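Local coordinates for protein cyclic GMP-AMP synthase-like receptor (Tribolium castaneum, PDB 7LT2) that senses double-stranded RNA in the cytoplasm and synthesises the cyclic dinucleotide 2',3'-cGAMP from ATP and GTP as a signal for innate immunity, at residues E3-L6 / N7-K11. Numbering follows the deposited sequence.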
ATOM      1  N   GLU A   3      20.823  14.870  21.206  1.00 51.32           N
ATOM      2  CA  GLU A   3      20.030  14.931  19.984  1.00 47.03           C
ATOM      3  C   GLU A   3      19.973  13.584  19.271  1.00 44.02           C
ATOM      4  O   GLU A   3      20.108  13.516  18.049  1.00 48.96           O
ATOM      5  CB  GLU A   3      20.587  15.986  19.027  1.00 56.56           C
ATOM      6  CG  GLU A   3      20.283  17.416  19.418  1.00 56.72           C
ATOM      7  CD  GLU A   3      20.315  18.356  18.224  1.00 63.34           C
ATOM      8  OE1 GLU A   3      21.154  18.148  17.323  1.00 67.22           O
ATOM      9  OE2 GLU A   3      19.496  19.300  18.184  1.00 62.05           O
ATOM     10  N   ASN A   4      19.767  12.507  20.033  1.00 39.87           N
ATOM     11  CA  ASN A   4      19.640  11.186  19.432  1.00 33.83           C
ATOM     12  C   ASN A   4      18.483  10.387  20.022  1.00 25.89           C
ATOM     13  O   ASN A   4      18.321   9.211  19.669  1.00 29.62           O
ATOM     14  CB  ASN A   4      20.955  10.405  19.578  1.00 37.68           C
ATOM     15  CG  ASN A   4      21.028   9.204  18.658  1.00 38.26           C
ATOM     16  OD1 ASN A   4      20.927   9.336  17.439  1.00 39.94           O
ATOM     17  ND2 ASN A   4      21.204   8.022  19.238  1.00 39.44           N
ATOM     18  N   ILE A   5      17.665  10.994  20.885  1.00 29.38           N
ATOM     19  CA  ILE A   5      16.601  10.260  21.569  1.00 26.17           C
ATOM     20  C   ILE A   5      15.631   9.656  20.561  1.00 26.83           C
ATOM     21  O   ILE A   5      15.272   8.475  20.648  1.00 25.25           O
ATOM     22  CB  ILE A   5      15.866  11.178  22.562  1.00 29.75           C
ATOM     23  CG1 ILE A   5      16.754  11.494  23.767  1.00 34.57           C
ATOM     24  CG2 ILE A   5      14.555  10.543  23.002  1.00 31.44           C
ATOM     25  CD1 ILE A   5      16.121  12.466  24.740  1.00 33.84           C
ATOM     26  N   LEU A   6      15.189  10.458  19.593  1.00 26.73           N
ATOM     27  CA  LEU A   6      14.176   9.977  18.659  1.00 22.02           C
ATOM     28  C   LEU A   6      14.749   8.937  17.706  1.00 24.53           C
ATOM     29  O   LEU A   6      14.105   7.916  17.437  1.00 21.80           O
ATOM     30  CB  LEU A   6      13.574  11.154  17.895  1.00 21.79           C
ATOM     31  CG  LEU A   6      12.680  12.044  18.760  1.00 24.80           C
ATOM     32  CD1 LEU A   6      12.232  13.263  17.990  1.00 28.66           C
ATOM     33  CD2 LEU A   6      11.477  11.246  19.241  1.00 29.01           C
ATOM     34  N   ASN A   7      15.965   9.167  17.205  1.00 24.67           N
ATOM     35  CA  ASN A   7      16.609   8.189  16.333  1.00 25.19           C
ATOM     36  C   ASN A   7      16.845   6.868  17.062  1.00 24.24           C
ATOM     37  O   ASN A   7      16.722   5.792  16.466  1.00 24.12           O
ATOM     38  CB  ASN A   7      17.923   8.763  15.803  1.00 26.71           C
ATOM     39  CG  ASN A   7      18.714   7.761  14.987  1.00 33.23           C
ATOM     40  OD1 ASN A   7      19.825   7.373  15.357  1.00 37.70           O
ATOM     41  ND2 ASN A   7      18.144   7.330  13.874  1.00 28.62           N
ATOM     42  N   ASP A   8      17.168   6.934  18.358  1.00 24.60           N
ATOM     43  CA  ASP A   8      17.382   5.724  19.149  1.00 23.19           C
ATOM     44  C   ASP A   8      16.084   4.942  19.330  1.00 25.04           C
ATOM     45  O   ASP A   8      16.066   3.713  19.181  1.00 25.17           O
ATOM     46  CB  ASP A   8      17.997   6.106  20.500  1.00 24.52           C
ATOM     47  CG  ASP A   8      18.200   4.917  21.422  1.00 26.55           C
ATOM     48  OD1 ASP A   8      18.961   3.994  21.063  1.00 31.14           O
ATOM     49  OD2 ASP A   8      17.610   4.919  22.524  1.00 33.03           O
ATOM     50  N   ILE A   9      14.989   5.637  19.651  1.00 23.09           N
ATOM     51  CA  ILE A   9      13.681   4.987  19.748  1.00 25.47           C
ATOM     52  C   ILE A   9      13.330   4.299  18.435  1.00 25.31           C
ATOM     53  O   ILE A   9      12.884   3.145  18.411  1.00 24.01           O
ATOM     54  CB  ILE A   9      12.605   6.016  20.146  1.00 21.72           C
ATOM     55  CG1 ILE A   9      12.849   6.524  21.572  1.00 24.41           C
ATOM     56  CG2 ILE A   9      11.202   5.421  19.999  1.00 26.36           C
ATOM     57  CD1 ILE A   9      11.917   7.643  21.975  1.00 26.74           C
ATOM     58  N   ASN A  10      13.534   5.003  17.321  1.00 20.95           N
ATOM     59  CA  ASN A  10      13.219   4.454  16.004  1.00 20.83           C
ATOM     60  C   ASN A  10      14.026   3.191  15.724  1.00 24.96           C
ATOM     61  O   ASN A  10      13.467   2.158  15.335  1.00 21.67           O
ATOM     62  CB  ASN A  10      13.482   5.518  14.938  1.00 20.90           C
ATOM     63  CG  ASN A  10      13.177   5.035  13.539  1.00 22.43           C
ATOM     64  OD1 ASN A  10      12.297   4.204  13.333  1.00 23.06           O
ATOM     65  ND2 ASN A  10      13.910   5.560  12.564  1.00 24.19           N
ATOM     66  N   LYS A  11      15.344   3.251  15.941  1.00 23.83           N
ATOM     67  CA  LYS A  11      16.205   2.105  15.661  1.00 24.39           C
ATOM     68  C   LYS A  11      15.835   0.892  16.511  1.00 23.44           C
ATOM     69  O   LYS A  11      15.842  -0.244  16.021  1.00 25.26           O
ATOM     70  CB  LYS A  11      17.666   2.486  15.895  1.00 29.01           C
ATOM     71  CG  LYS A  11      18.645   1.362  15.623  1.00 40.41           C
ATOM     72  CD  LYS A  11      20.071   1.796  15.909  1.00 41.64           C
ATOM     73  CE  LYS A  11      21.049   0.674  15.613  1.00 48.20           C
ATOM     74  NZ  LYS A  11      20.715  -0.552  16.386  1.00 46.90           N
TER
HETATM   75  O   HOH W   1      17.156  11.866  17.250  1.00 24.88           O
HETATM   76  O   HOH W   2      16.272   7.166  23.105  1.00 34.40           O
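Asn4, Ile5 and Leu6 each offer a main-chain carbonyl to the amide four residues on. Asp8 N donates to Asn4 O at 2.9 Å, Ile9 N to Ile5 O at 3.0 Å and Asn10 N to Leu6 O at 3.0 Å; the i to i+4 spacing makes this the first alpha-helical turn, and N-H...O angles of 152° to 166° show fairly straight bonds. Asn4 occupies the N-cap position and takes part through its main-chain O. Two waters supplement these bonds. One accepts from Asn7 N at 3.0 Å and donates only weakly to Glu3 O. The other donates to Ile5 O and to Asp8 OD2 (2.7 Å); the same OD2 forms a salt bridge with Arg12.

Ile5 O, already taking Ile9 N and the water, is also approached by carbon: chi1 of -67° sets Ile9 CG1 beside its backbone N, 3.2 Å from Ile5 O.

Apolar contact is lighter. The Ile5 and Ile9 side chains run alongside each other in the same direction, Ile5 CG2 4.1 Å from Ile9 CD1. Both touch Tyr374, while Leu6 packs against helices 258-272, 301-318 and 361-365. The arrangement is that of an amphipathic N-terminal helix, 5-13, packed by its apolar side onto the helical C-terminal part of this Mab-21 family nucleotidyltransferase.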